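Local coordinates for putative epimerase (PDB 4LW8), which probably works as an NAD(P)-dependent epimerase or dehydratase of the extended short-chain dehydrogenase type, in a pathway towards the O-antigen of lipopolysaccharide, at residues A210-L215 and D273-P278; S221-D226 and V249-A254; S104-V109 and N158-S163; D44-V49 and T65-D70. One frame throughout, in Å; residues are numbered along the deposited sequence.

In the fold
From the N terminus, the chain first closes contact 4, pairing strands 44-49 and 65-68 of the Rossmann half across a linker without helix or strand. Contact 3 follows in series, where the start of helix 159-172 returns to helix 103-122; its nearest atoms are about 6 Å from those of contact 4. Contact 1 then opens a long loop, from strand 212-215 to strand 273-276, and contact 2 (221-226 with 249-254) is nested inside it. Contacts 2 and 4 reach the same large sheet on opposite sides of the chain's centre, with their own centres 30 Å apart, whereas contact 1 forms a separate two-stranded sheet at the surface.

Contact 1 of 4, residues A210-L215 and D273-P278; sequences APRISL and DVTIDP
Arg212 lies alongside Asp273, both side chains pointing the same way from one face of a small parallel sheet, and the edge of its guanidinium reaches one oxygen of the carboxylate. Both terminal nitrogens turn to that single oxygen. Arg212 NH2 makes a salt bridge to Asp273 OD2 at 2.9 Å, on the anti lone pair of that oxygen, while the bond from Arg212 NH1 to the same atom is weak. With the two flat groups 74° apart, this is a fork on one atom, and the carboxylate does not lie flat against the guanidinium. A bend at chi3 (63°) goes with the guanidinium lying beside Asp273.

Two waters carry the polar row on to Thr275. One lies in the guanidinium plane, 2.6 Å from Arg212 NH1, and is equally close to Thr275 OG1; the other bridges the same two atoms more loosely. Beyond them Ser214 OG rests against Thr275 CB.

Beneath, five backbone bonds run back and forth between the strands, from Asp273 N to Pro211 O at one end to Asp277 N with Leu215 O at the other. This surface ladder stands apart from the large Rossmann sheet, probably in the substrate-binding half of the family fold. The opposite face is apolar: Leu215 CD1 reaches Val274 CG1 at 4.2 Å, these side chains crossing at about a right angle, and Ile213 CG2 lies 4.2 Å from Val274 CG2. That face packs on two helices, with Ile213 and Leu215 on Leu202 of helix 198-207, and Leu215 and Val274 on Leu261 of helix 257-268.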
loop_
_atom_site.group_PDB
_atom_site.type_symbol
_atom_site.label_atom_id
_atom_site.label_comp_id
_atom_site.label_asym_id
_atom_site.label_seq_id
_atom_site.Cartn_x
_atom_site.Cartn_y
_atom_site.Cartn_z
ATOM N N ALA A 210 34.612 -3.617 23.508
ATOM C CA ALA A 210 33.950 -4.886 23.799
ATOM C C ALA A 210 34.756 -6.049 23.231
ATOM O O ALA A 210 35.236 -5.969 22.105
ATOM C CB ALA A 210 32.539 -4.894 23.233
ATOM N N PRO A 211 34.933 -7.126 24.022
ATOM C CA PRO A 211 35.683 -8.286 23.525
ATOM C C PRO A 211 34.941 -9.010 22.399
ATOM O O PRO A 211 35.584 -9.511 21.473
ATOM C CB PRO A 211 35.811 -9.187 24.764
ATOM C CG PRO A 211 34.662 -8.779 25.639
ATOM C CD PRO A 211 34.480 -7.312 25.409
ATOM N N ARG A 212 33.619 -9.112 22.495
ATOM C CA ARG A 212 32.868 -9.884 21.503
ATOM C C ARG A 212 31.513 -9.298 21.113
ATOM O O ARG A 212 30.969 -8.423 21.791
ATOM C CB ARG A 212 32.682 -11.328 21.981
ATOM C CG ARG A 212 32.043 -11.522 23.348
ATOM C CD ARG A 212 31.934 -13.033 23.708
ATOM N NE ARG A 212 33.251 -13.653 23.813
ATOM C CZ ARG A 212 33.843 -14.314 22.828
ATOM N NH1 ARG A 212 33.214 -14.473 21.674
ATOM N NH2 ARG A 212 35.059 -14.804 22.993
ATOM N N ILE A 213 30.972 -9.815 20.011
ATOM C CA ILE A 213 29.654 -9.437 19.511
ATOM C C ILE A 213 29.021 -10.585 18.719
ATOM O O ILE A 213 29.718 -11.452 18.198
ATOM C CB ILE A 213 29.732 -8.170 18.620
ATOM C CG1 ILE A 213 28.342 -7.569 18.405
ATOM C CG2 ILE A 213 30.368 -8.481 17.275
ATOM C CD1 ILE A 213 28.325 -6.424 17.412
ATOM N N SER A 214 27.696 -10.581 18.641
ATOM C CA SER A 214 26.955 -11.614 17.939
ATOM C C SER A 214 26.320 -11.011 16.708
ATOM O O SER A 214 25.667 -9.973 16.794
ATOM C CB SER A 214 25.874 -12.224 18.834
ATOM O OG SER A 214 26.447 -12.919 19.920
ATOM N N LEU A 215 26.536 -11.653 15.559
ATOM C CA LEU A 215 26.050 -11.149 14.275
ATOM C C LEU A 215 25.503 -12.268 13.380
ATOM O O LEU A 215 25.606 -13.448 13.710
ATOM C CB LEU A 215 27.169 -10.404 13.536
ATOM C CG LEU A 215 27.824 -9.234 14.271
ATOM C CD1 LEU A 215 29.112 -8.804 13.571
ATOM C CD2 LEU A 215 26.835 -8.083 14.339
ATOM N N ASP A 273 35.809 -10.214 18.680
ATOM C CA ASP A 273 35.492 -11.610 18.444
ATOM C C ASP A 273 34.015 -11.699 18.057
ATOM O O ASP A 273 33.166 -11.055 18.667
ATOM C CB ASP A 273 35.808 -12.475 19.674
ATOM C CG ASP A 273 35.967 -13.957 19.319
ATOM O OD1 ASP A 273 36.369 -14.241 18.180
ATOM O OD2 ASP A 273 35.692 -14.833 20.164
ATOM N N VAL A 274 33.725 -12.455 17.005
ATOM C CA VAL A 274 32.368 -12.571 16.477
ATOM C C VAL A 274 31.749 -13.956 16.679
ATOM O O VAL A 274 32.375 -14.968 16.395
ATOM C CB VAL A 274 32.352 -12.232 14.980
ATOM C CG1 VAL A 274 30.953 -12.433 14.391
ATOM C CG2 VAL A 274 32.847 -10.800 14.782
ATOM N N THR A 275 30.521 -13.974 17.195
ATOM C CA THR A 275 29.686 -15.174 17.310
ATOM C C THR A 275 28.567 -15.100 16.285
ATOM O O THR A 275 27.963 -14.043 16.100
ATOM C CB THR A 275 29.060 -15.326 18.719
ATOM O OG1 THR A 275 30.060 -15.733 19.652
ATOM C CG2 THR A 275 27.973 -16.379 18.723
ATOM N N ILE A 276 28.290 -16.202 15.603
ATOM C CA ILE A 276 27.190 -16.194 14.654
ATOM C C ILE A 276 25.918 -16.693 15.330
ATOM O O ILE A 276 25.796 -17.865 15.664
ATOM C CB ILE A 276 27.509 -17.037 13.402
ATOM C CG1 ILE A 276 28.751 -16.476 12.698
ATOM C CG2 ILE A 276 26.332 -17.028 12.451
ATOM C CD1 ILE A 276 28.711 -14.945 12.493
ATOM N N ASP A 277 24.985 -15.771 15.539
ATOM C CA ASP A 277 23.691 -16.061 16.139
ATOM C C ASP A 277 22.674 -16.382 15.046
ATOM O O ASP A 277 22.481 -15.582 14.130
ATOM C CB ASP A 277 23.222 -14.864 16.977
ATOM C CG ASP A 277 21.990 -15.166 17.824
ATOM O OD1 ASP A 277 21.280 -16.161 17.563
ATOM O OD2 ASP A 277 21.725 -14.382 18.760
ATOM N N PRO A 278 22.018 -17.549 15.137
ATOM C CA PRO A 278 20.966 -17.924 14.183
ATOM C C PRO A 278 19.805 -16.933 14.151
ATOM O O PRO A 278 19.159 -16.787 13.116
ATOM C CB PRO A 278 20.505 -19.289 14.701
ATOM C CG PRO A 278 21.725 -19.849 15.350
ATOM C CD PRO A 278 22.356 -18.665 16.036
HETATM O O HOH W 1 33.028 -16.368 19.245
HETATM O O HOH W 2 31.064 -13.449 20.524
#

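Contact 2 of 4, residues S221-D226 and V249-A254; sequences SRDFSD and VCSERA
Asp223 OD1 is gripped twice by one residue, Ser251. The backbone N of Ser251 bonds to Asp223 OD1 at 2.9 Å, nearly straight and on the syn lone pair, and Ser251 OG donates to the same OD1, also at 2.9 Å, coming in from above the carboxylate plane. Ser251 heads an ST turn, in which its OG accepts from Arg253 N at 2.9 Å, and the turn folds the chain round the carboxylate. Asp223 itself belongs to an Arg-Asp-Phe run on strand 221-226 that is familiar from extended short-chain dehydrogenases.

The other oxygen is held too. Glu252 N reaches Asp223 OD2 at 3.0 Å on the syn side, 27° out of the carboxylate plane, and Gly291 N, at the end of strand 288-291, adds a further bond to OD2. This buried carboxylate therefore takes several donors from the turn and from a neighbouring strand. Asp223 CG is anti to the backbone N (chi1 -172°), which carries the carboxylate carbon out to the 250-252 turn, and Ser251 OG stands between its own N and carbonyl carbon (chi1 77°), from where it can serve both Asp223 and Arg253.

Packing fills in round these bonds. Cys250 CB lies 3.4 Å from Asp223 OD2, and Ser251 CB comes equally close to Phe224 O. The CA of Asp223 makes a CA-H...O contact with Arg253 O. The Glu252 carboxylate makes a salt bridge with Arg297. At the far end Ser221 CB touches Ala254 CB at 3.9 Å, and one water accepts from Ser221 OG while donating to Ala254 O.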
loop_
_atom_site.group_PDB
_atom_site.type_symbol
_atom_site.label_atom_id
_atom_site.label_comp_id
_atom_site.label_asym_id
_atom_site.label_seq_id
_atom_site.Cartn_x
_atom_site.Cartn_y
_atom_site.Cartn_z
ATOM N N SER A 221 26.491 -8.383 1.606
ATOM C CA SER A 221 26.906 -7.013 1.267
ATOM C C SER A 221 25.719 -6.098 1.025
ATOM O O SER A 221 24.773 -6.472 0.322
ATOM C CB SER A 221 27.804 -7.001 0.021
ATOM O OG SER A 221 29.014 -7.703 0.240
ATOM N N ARG A 222 25.767 -4.905 1.612
ATOM C CA ARG A 222 24.690 -3.933 1.460
ATOM C C ARG A 222 25.244 -2.515 1.271
ATOM O O ARG A 222 26.393 -2.224 1.611
ATOM C CB ARG A 222 23.742 -3.985 2.668
ATOM C CG ARG A 222 22.977 -5.314 2.822
ATOM C CD ARG A 222 22.051 -5.585 1.636
ATOM N NE ARG A 222 21.221 -6.776 1.838
ATOM C CZ ARG A 222 21.474 -7.978 1.329
ATOM N NH1 ARG A 222 22.538 -8.176 0.558
ATOM N NH2 ARG A 222 20.649 -8.988 1.584
ATOM N N ASP A 223 24.396 -1.644 0.735
ATOM C CA ASP A 223 24.729 -0.266 0.386
ATOM C C ASP A 223 24.554 0.629 1.615
ATOM O O ASP A 223 23.445 0.750 2.133
ATOM C CB ASP A 223 23.815 0.185 -0.767
ATOM C CG ASP A 223 24.187 1.543 -1.343
ATOM O OD1 ASP A 223 24.475 2.491 -0.579
ATOM O OD2 ASP A 223 24.161 1.668 -2.584
ATOM N N PHE A 224 25.642 1.241 2.087
ATOM C CA PHE A 224 25.585 2.142 3.244
ATOM C C PHE A 224 26.019 3.580 2.908
ATOM O O PHE A 224 26.990 3.791 2.188
ATOM C CB PHE A 224 26.469 1.626 4.379
ATOM C CG PHE A 224 26.018 0.322 4.967
ATOM C CD1 PHE A 224 25.007 0.285 5.912
ATOM C CD2 PHE A 224 26.635 -0.866 4.605
ATOM C CE1 PHE A 224 24.592 -0.926 6.466
ATOM C CE2 PHE A 224 26.234 -2.079 5.163
ATOM C CZ PHE A 224 25.206 -2.102 6.093
ATOM N N SER A 225 25.307 4.563 3.451
ATOM C CA SER A 225 25.648 5.977 3.225
ATOM C C SER A 225 25.788 6.732 4.531
ATOM O O SER A 225 25.276 6.318 5.577
ATOM C CB SER A 225 24.579 6.679 2.361
ATOM O OG SER A 225 24.458 6.072 1.084
ATOM N N ASP A 226 26.483 7.852 4.448
ATOM C CA ASP A 226 26.594 8.806 5.530
ATOM C C ASP A 226 25.330 9.672 5.526
ATOM O O ASP A 226 24.938 10.185 4.476
ATOM C CB ASP A 226 27.863 9.653 5.327
ATOM C CG ASP A 226 28.216 10.485 6.528
ATOM O OD1 ASP A 226 27.373 11.290 6.978
ATOM O OD2 ASP A 226 29.357 10.334 7.016
ATOM N N VAL A 249 18.360 7.082 -3.167
ATOM C CA VAL A 249 19.471 7.831 -2.574
ATOM C C VAL A 249 20.378 6.795 -1.918
ATOM O O VAL A 249 19.962 6.094 -0.996
ATOM C CB VAL A 249 18.990 8.909 -1.563
ATOM C CG1 VAL A 249 20.174 9.641 -0.929
ATOM C CG2 VAL A 249 18.076 9.916 -2.270
ATOM N N CYS A 250 21.596 6.662 -2.437
ATOM C CA CYS A 250 22.484 5.548 -2.070
ATOM C C CYS A 250 23.920 5.848 -2.481
ATOM O O CYS A 250 24.161 6.785 -3.239
ATOM C CB CYS A 250 22.022 4.253 -2.729
ATOM S SG CYS A 250 21.855 4.412 -4.520
ATOM N N SER A 251 24.861 5.054 -1.973
ATOM C CA SER A 251 26.290 5.279 -2.204
ATOM C C SER A 251 26.758 4.572 -3.468
ATOM O O SER A 251 27.810 4.890 -3.996
ATOM C CB SER A 251 27.120 4.771 -1.017
ATOM O OG SER A 251 27.230 3.343 -1.058
ATOM N N GLU A 252 25.979 3.584 -3.904
ATOM C CA GLU A 252 26.324 2.696 -5.022
ATOM C C GLU A 252 27.500 1.783 -4.670
ATOM O O GLU A 252 28.043 1.106 -5.531
ATOM C CB GLU A 252 26.650 3.481 -6.299
ATOM C CG GLU A 252 25.496 4.304 -6.835
ATOM C CD GLU A 252 25.830 4.990 -8.148
ATOM O OE1 GLU A 252 26.966 5.499 -8.282
ATOM O OE2 GLU A 252 24.957 5.023 -9.042
ATOM N N ARG A 253 27.892 1.756 -3.406
ATOM C CA ARG A 253 28.886 0.778 -2.987
ATOM C C ARG A 253 28.315 -0.160 -1.931
ATOM O O ARG A 253 27.673 0.277 -0.976
ATOM C CB ARG A 253 30.140 1.460 -2.452
ATOM C CG ARG A 253 31.190 0.456 -2.024
ATOM C CD ARG A 253 32.564 1.067 -1.981
ATOM N NE ARG A 253 33.539 0.111 -1.473
ATOM C CZ ARG A 253 34.833 0.369 -1.339
ATOM N NH1 ARG A 253 35.307 1.557 -1.683
ATOM N NH2 ARG A 253 35.653 -0.561 -0.864
ATOM N N ALA A 254 28.562 -1.450 -2.121
ATOM C CA ALA A 254 28.100 -2.477 -1.202
ATOM C C ALA A 254 29.252 -3.004 -0.350
ATOM O O ALA A 254 30.296 -3.384 -0.870
ATOM C CB ALA A 254 27.443 -3.618 -1.968
HETATM O O HOH W 3 31.260 -6.401 -1.097
#

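Contact 3 of 4, residues S104-V109 and N158-S163; sequences SQTYAV and NDYAVS
The ring of Tyr107 meets the start of helix 159-172 by its edge, with Asp159 OD1 and Val162 CG1 both near its plane. Its hydroxyl donates to Asp159 OD1 across a very short 2.5 Å; the two side chains cross at about a right angle, with the ring and carboxylate planes 76° apart. Val162 CG1 lies 3.7 Å from Tyr107 CE1, and Ser163 CB is 3.6 Å from Tyr107 CD1. Tyr160 also presents its edge: Thr106 CG2 lies near its plane, 4.3 Å from Tyr160 CD1.

Over 104-109 and 159-163 the helices run nearly parallel, 17° apart, their axes 9.1 Å apart at the closest. Tyr160 opens the Tyr-x-x-x-Lys signature of short-chain dehydrogenases, in whose relatives the tyrosine commonly acts as the catalytic base. The same two helices face the second subunit, consistent with the family's helical dimer interface: Asp159 OD2 makes a salt bridge with Arg115 of that chain, and Tyr107 packs on its Ala170.

Ser163 OG, 3.5 Å from Thr106 CG2, stands between its own N and carbonyl carbon (chi1 80°), from where it donates to Tyr160 O and bonds with Asn110 ND2. Asn158 caps the helix, its OD1 accepting from Ala161 N.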
loop_
_atom_site.group_PDB
_atom_site.type_symbol
_atom_site.label_atom_id
_atom_site.label_comp_id
_atom_site.label_asym_id
_atom_site.label_seq_id
_atom_site.Cartn_x
_atom_site.Cartn_y
_atom_site.Cartn_z
ATOM N N SER A 104 -0.872 -2.016 12.999
ATOM C CA SER A 104 -1.907 -1.024 12.752
ATOM C C SER A 104 -1.410 0.423 12.881
ATOM O O SER A 104 -1.844 1.296 12.126
ATOM C CB SER A 104 -3.081 -1.252 13.698
ATOM O OG SER A 104 -2.728 -0.865 15.003
ATOM N N GLN A 105 -0.521 0.684 13.836
ATOM C CA GLN A 105 0.016 2.025 14.015
ATOM C C GLN A 105 1.021 2.396 12.925
ATOM O O GLN A 105 1.095 3.555 12.487
ATOM C CB GLN A 105 0.658 2.162 15.399
ATOM C CG GLN A 105 -0.331 2.608 16.465
ATOM C CD GLN A 105 -0.972 3.961 16.132
ATOM O OE1 GLN A 105 -2.072 4.022 15.565
ATOM N NE2 GLN A 105 -0.281 5.052 16.484
ATOM N N THR A 106 1.769 1.395 12.480
ATOM C CA THR A 106 2.711 1.538 11.387
ATOM C C THR A 106 1.996 1.945 10.104
ATOM O O THR A 106 2.412 2.892 9.434
ATOM C CB THR A 106 3.479 0.225 11.144
ATOM O OG1 THR A 106 4.290 -0.060 12.289
ATOM C CG2 THR A 106 4.370 0.339 9.909
ATOM N N TYR A 107 0.911 1.248 9.770
ATOM C CA TYR A 107 0.135 1.634 8.586
ATOM C C TYR A 107 -0.550 3.001 8.762
ATOM O O TYR A 107 -0.487 3.848 7.869
ATOM C CB TYR A 107 -0.890 0.547 8.244
ATOM C CG TYR A 107 -0.238 -0.692 7.665
ATOM C CD1 TYR A 107 0.353 -0.660 6.400
ATOM C CD2 TYR A 107 -0.194 -1.885 8.382
ATOM C CE1 TYR A 107 0.947 -1.798 5.846
ATOM C CE2 TYR A 107 0.406 -3.031 7.845
ATOM C CZ TYR A 107 0.968 -2.974 6.576
ATOM O OH TYR A 107 1.552 -4.088 6.047
ATOM N N ALA A 108 -1.160 3.230 9.923
ATOM C CA ALA A 108 -1.826 4.507 10.197
ATOM C C ALA A 108 -0.857 5.700 10.114
ATOM O O ALA A 108 -1.086 6.639 9.339
ATOM C CB ALA A 108 -2.506 4.474 11.573
ATOM N N VAL A 109 0.229 5.649 10.882
ATOM C CA VAL A 109 1.191 6.748 10.905
ATOM C C VAL A 109 1.807 6.976 9.502
ATOM O O VAL A 109 1.851 8.108 9.018
ATOM C CB VAL A 109 2.318 6.502 11.923
ATOM C CG1 VAL A 109 3.419 7.532 11.748
ATOM C CG2 VAL A 109 1.775 6.535 13.362
ATOM N N ASN A 158 8.309 -6.647 4.861
ATOM C CA ASN A 158 7.660 -6.544 6.170
ATOM C C ASN A 158 6.623 -5.425 6.145
ATOM O O ASN A 158 6.545 -4.681 5.161
ATOM C CB ASN A 158 8.702 -6.330 7.279
ATOM C CG ASN A 158 9.593 -5.117 7.028
ATOM O OD1 ASN A 158 9.130 -4.036 6.659
ATOM N ND2 ASN A 158 10.888 -5.309 7.202
ATOM N N ASP A 159 5.806 -5.326 7.194
ATOM C CA ASP A 159 4.717 -4.345 7.212
ATOM C C ASP A 159 5.230 -2.923 7.109
ATOM O O ASP A 159 4.615 -2.081 6.460
ATOM C CB ASP A 159 3.859 -4.499 8.475
ATOM C CG ASP A 159 3.032 -5.764 8.455
ATOM O OD1 ASP A 159 2.178 -5.922 7.555
ATOM O OD2 ASP A 159 3.238 -6.623 9.313
ATOM N N TYR A 160 6.358 -2.653 7.747
ATOM C CA TYR A 160 6.960 -1.326 7.653
ATOM C C TYR A 160 7.246 -0.979 6.179
ATOM O O TYR A 160 6.889 0.102 5.698
ATOM C CB TYR A 160 8.250 -1.248 8.485
ATOM C CG TYR A 160 8.981 0.078 8.323
ATOM C CD1 TYR A 160 8.419 1.270 8.770
ATOM C CD2 TYR A 160 10.220 0.140 7.707
ATOM C CE1 TYR A 160 9.084 2.491 8.613
ATOM C CE2 TYR A 160 10.891 1.355 7.543
ATOM C CZ TYR A 160 10.317 2.522 7.998
ATOM O OH TYR A 160 10.982 3.718 7.843
ATOM N N ALA A 161 7.878 -1.904 5.451
ATOM C CA ALA A 161 8.218 -1.647 4.043
ATOM C C ALA A 161 6.953 -1.502 3.176
ATOM O O ALA A 161 6.907 -0.672 2.264
ATOM C CB ALA A 161 9.131 -2.759 3.504
ATOM N N VAL A 162 5.933 -2.311 3.463
ATOM C CA VAL A 162 4.646 -2.211 2.771
ATOM C C VAL A 162 4.015 -0.837 3.012
ATOM O O VAL A 162 3.495 -0.202 2.082
ATOM C CB VAL A 162 3.660 -3.310 3.221
ATOM C CG1 VAL A 162 2.260 -3.068 2.595
ATOM C CG2 VAL A 162 4.191 -4.710 2.849
ATOM N N SER A 163 4.071 -0.368 4.255
ATOM C CA SER A 163 3.446 0.913 4.606
ATOM C C SER A 163 4.152 2.065 3.896
ATOM O O SER A 163 3.506 3.044 3.515
ATOM C CB SER A 163 3.426 1.131 6.140
ATOM O OG SER A 163 4.667 1.595 6.668
#

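Contact 4 of 4, residues D44-V49 and T65-D70; sequences DVWGTV and TLLPVD
Trp46 and Thr65 lie side by side and point the same way, with the threonine laid over one face of the indole. Thr65 CB stands 3.9 Å from the centroid of the five-membered ring, 13° off its normal, a CH-pi contact, and Thr65 CG2, anti to its backbone N, extends over the benzo part to within 3.7 Å of Trp46 CE3. Leu67 takes the edge, its CD1 lying in the ring plane 3.9 Å from the same CE3. The indole is tethered from its own strand: Trp46 NE1 donates to Asp44 OD2 at 3.0 Å, itself salt-bridged to Arg16.

Thr48 and Val69, the latter past strand 65-68, slant across each other, Thr48 CG2 3.9 Å from Val69 CB. On the face opposite Trp46, Val49 and Leu66 cross at about a right angle, Val49 CG1 to Leu66 CB being 4.2 Å. Between runs a parallel ladder of five backbone bonds, the straightest from Leu67 N to Gly47 O.

In this Rossmann sheet strand 44-49 lies between 65-68 and 20-24, and Thr48 OG1 bonds to Gly25 N, first glycine of the Gly-x-x-Gly-x-x-Gly run that in relatives lies at the dinucleotide; helix 74-84 packs on Trp46 and Val69, helix 29-40 on Val45.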
loop_
_atom_site.group_PDB
_atom_site.type_symbol
_atom_site.label_atom_id
_atom_site.label_comp_id
_atom_site.label_asym_id
_atom_site.label_seq_id
_atom_site.Cartn_x
_atom_site.Cartn_y
_atom_site.Cartn_z
ATOM N N ASP A 44 14.520 29.366 7.069
ATOM C CA ASP A 44 14.065 29.360 8.455
ATOM C C ASP A 44 13.401 28.010 8.683
ATOM O O ASP A 44 12.355 27.725 8.102
ATOM C CB ASP A 44 13.092 30.520 8.728
ATOM C CG ASP A 44 12.593 30.560 10.172
ATOM O OD1 ASP A 44 13.228 29.954 11.069
ATOM O OD2 ASP A 44 11.554 31.216 10.414
ATOM N N VAL A 45 14.013 27.166 9.504
ATOM C CA VAL A 45 13.545 25.791 9.644
ATOM C C VAL A 45 12.514 25.651 10.756
ATOM O O VAL A 45 12.797 25.968 11.916
ATOM C CB VAL A 45 14.725 24.824 9.902
ATOM C CG1 VAL A 45 14.229 23.396 10.107
ATOM C CG2 VAL A 45 15.696 24.877 8.748
ATOM N N TRP A 46 11.310 25.218 10.374
ATOM C CA TRP A 46 10.239 24.837 11.307
ATOM C C TRP A 46 10.072 23.325 11.251
ATOM O O TRP A 46 10.485 22.700 10.287
ATOM C CB TRP A 46 8.896 25.480 10.955
ATOM C CG TRP A 46 8.836 26.971 10.979
ATOM C CD1 TRP A 46 9.770 27.846 10.493
ATOM C CD2 TRP A 46 7.771 27.768 11.497
ATOM N NE1 TRP A 46 9.358 29.137 10.696
ATOM C CE2 TRP A 46 8.128 29.120 11.302
ATOM C CE3 TRP A 46 6.554 27.472 12.119
ATOM C CZ2 TRP A 46 7.309 30.179 11.708
ATOM C CZ3 TRP A 46 5.744 28.524 12.518
ATOM C CH2 TRP A 46 6.125 29.861 12.305
ATOM N N GLY A 47 9.452 22.730 12.261
ATOM C CA GLY A 47 9.229 21.298 12.208
ATOM C C GLY A 47 8.334 20.786 13.312
ATOM O O GLY A 47 7.994 21.535 14.222
ATOM N N THR A 48 7.958 19.509 13.241
ATOM C CA THR A 48 7.076 18.945 14.253
ATOM C C THR A 48 7.857 18.123 15.270
ATOM O O THR A 48 8.909 17.581 14.945
ATOM C CB THR A 48 5.981 18.061 13.625
ATOM O OG1 THR A 48 6.586 16.929 12.972
ATOM C CG2 THR A 48 5.170 18.867 12.608
ATOM N N VAL A 49 7.339 18.079 16.499
ATOM C CA VAL A 49 7.792 17.169 17.550
ATOM C C VAL A 49 6.568 16.498 18.159
ATOM O O VAL A 49 5.459 17.010 18.036
ATOM C CB VAL A 49 8.566 17.904 18.680
ATOM C CG1 VAL A 49 9.845 18.525 18.152
ATOM C CG2 VAL A 49 7.669 18.947 19.332
ATOM N N THR A 65 12.053 26.390 14.825
ATOM C CA THR A 65 10.748 26.587 15.432
ATOM C C THR A 65 10.072 25.209 15.516
ATOM O O THR A 65 9.802 24.590 14.495
ATOM C CB THR A 65 9.883 27.574 14.628
ATOM O OG1 THR A 65 10.537 28.848 14.562
ATOM C CG2 THR A 65 8.512 27.746 15.280
ATOM N N LEU A 66 9.837 24.729 16.737
ATOM C CA LEU A 66 9.335 23.375 16.970
ATOM C C LEU A 66 7.869 23.381 17.351
ATOM O O LEU A 66 7.499 23.932 18.381
ATOM C CB LEU A 66 10.145 22.695 18.081
ATOM C CG LEU A 66 11.658 22.666 17.862
ATOM C CD1 LEU A 66 12.349 21.970 19.018
ATOM C CD2 LEU A 66 11.967 21.959 16.573
ATOM N N LEU A 67 7.034 22.745 16.537
ATOM C CA LEU A 67 5.597 22.717 16.792
ATOM C C LEU A 67 5.123 21.326 17.278
ATOM O O LEU A 67 5.295 20.333 16.579
ATOM C CB LEU A 67 4.839 23.127 15.520
ATOM C CG LEU A 67 5.218 24.451 14.823
ATOM C CD1 LEU A 67 4.332 24.683 13.590
ATOM C CD2 LEU A 67 5.128 25.636 15.765
ATOM N N PRO A 68 4.537 21.246 18.483
ATOM C CA PRO A 68 4.067 19.931 18.934
ATOM C C PRO A 68 2.841 19.492 18.136
ATOM O O PRO A 68 1.752 20.051 18.293
ATOM C CB PRO A 68 3.719 20.155 20.417
ATOM C CG PRO A 68 4.307 21.491 20.773
ATOM C CD PRO A 68 4.332 22.283 19.505
ATOM N N VAL A 69 3.037 18.501 17.274
ATOM C CA VAL A 69 1.987 17.989 16.402
ATOM C C VAL A 69 2.034 16.459 16.301
ATOM O O VAL A 69 3.062 15.876 15.976
ATOM C CB VAL A 69 2.089 18.574 14.955
ATOM C CG1 VAL A 69 0.932 18.101 14.146
ATOM C CG2 VAL A 69 2.130 20.101 14.973
ATOM N N ASP A 70 0.912 15.812 16.579
ATOM C CA ASP A 70 0.766 14.392 16.270
ATOM C C ASP A 70 0.300 14.243 14.810
ATOM O O ASP A 70 -0.679 14.861 14.412
ATOM C CB ASP A 70 -0.208 13.741 17.256
ATOM C CG ASP A 70 -0.679 12.357 16.809
ATOM O OD1 ASP A 70 0.086 11.629 16.139
ATOM O OD2 ASP A 70 -1.827 11.992 17.150
#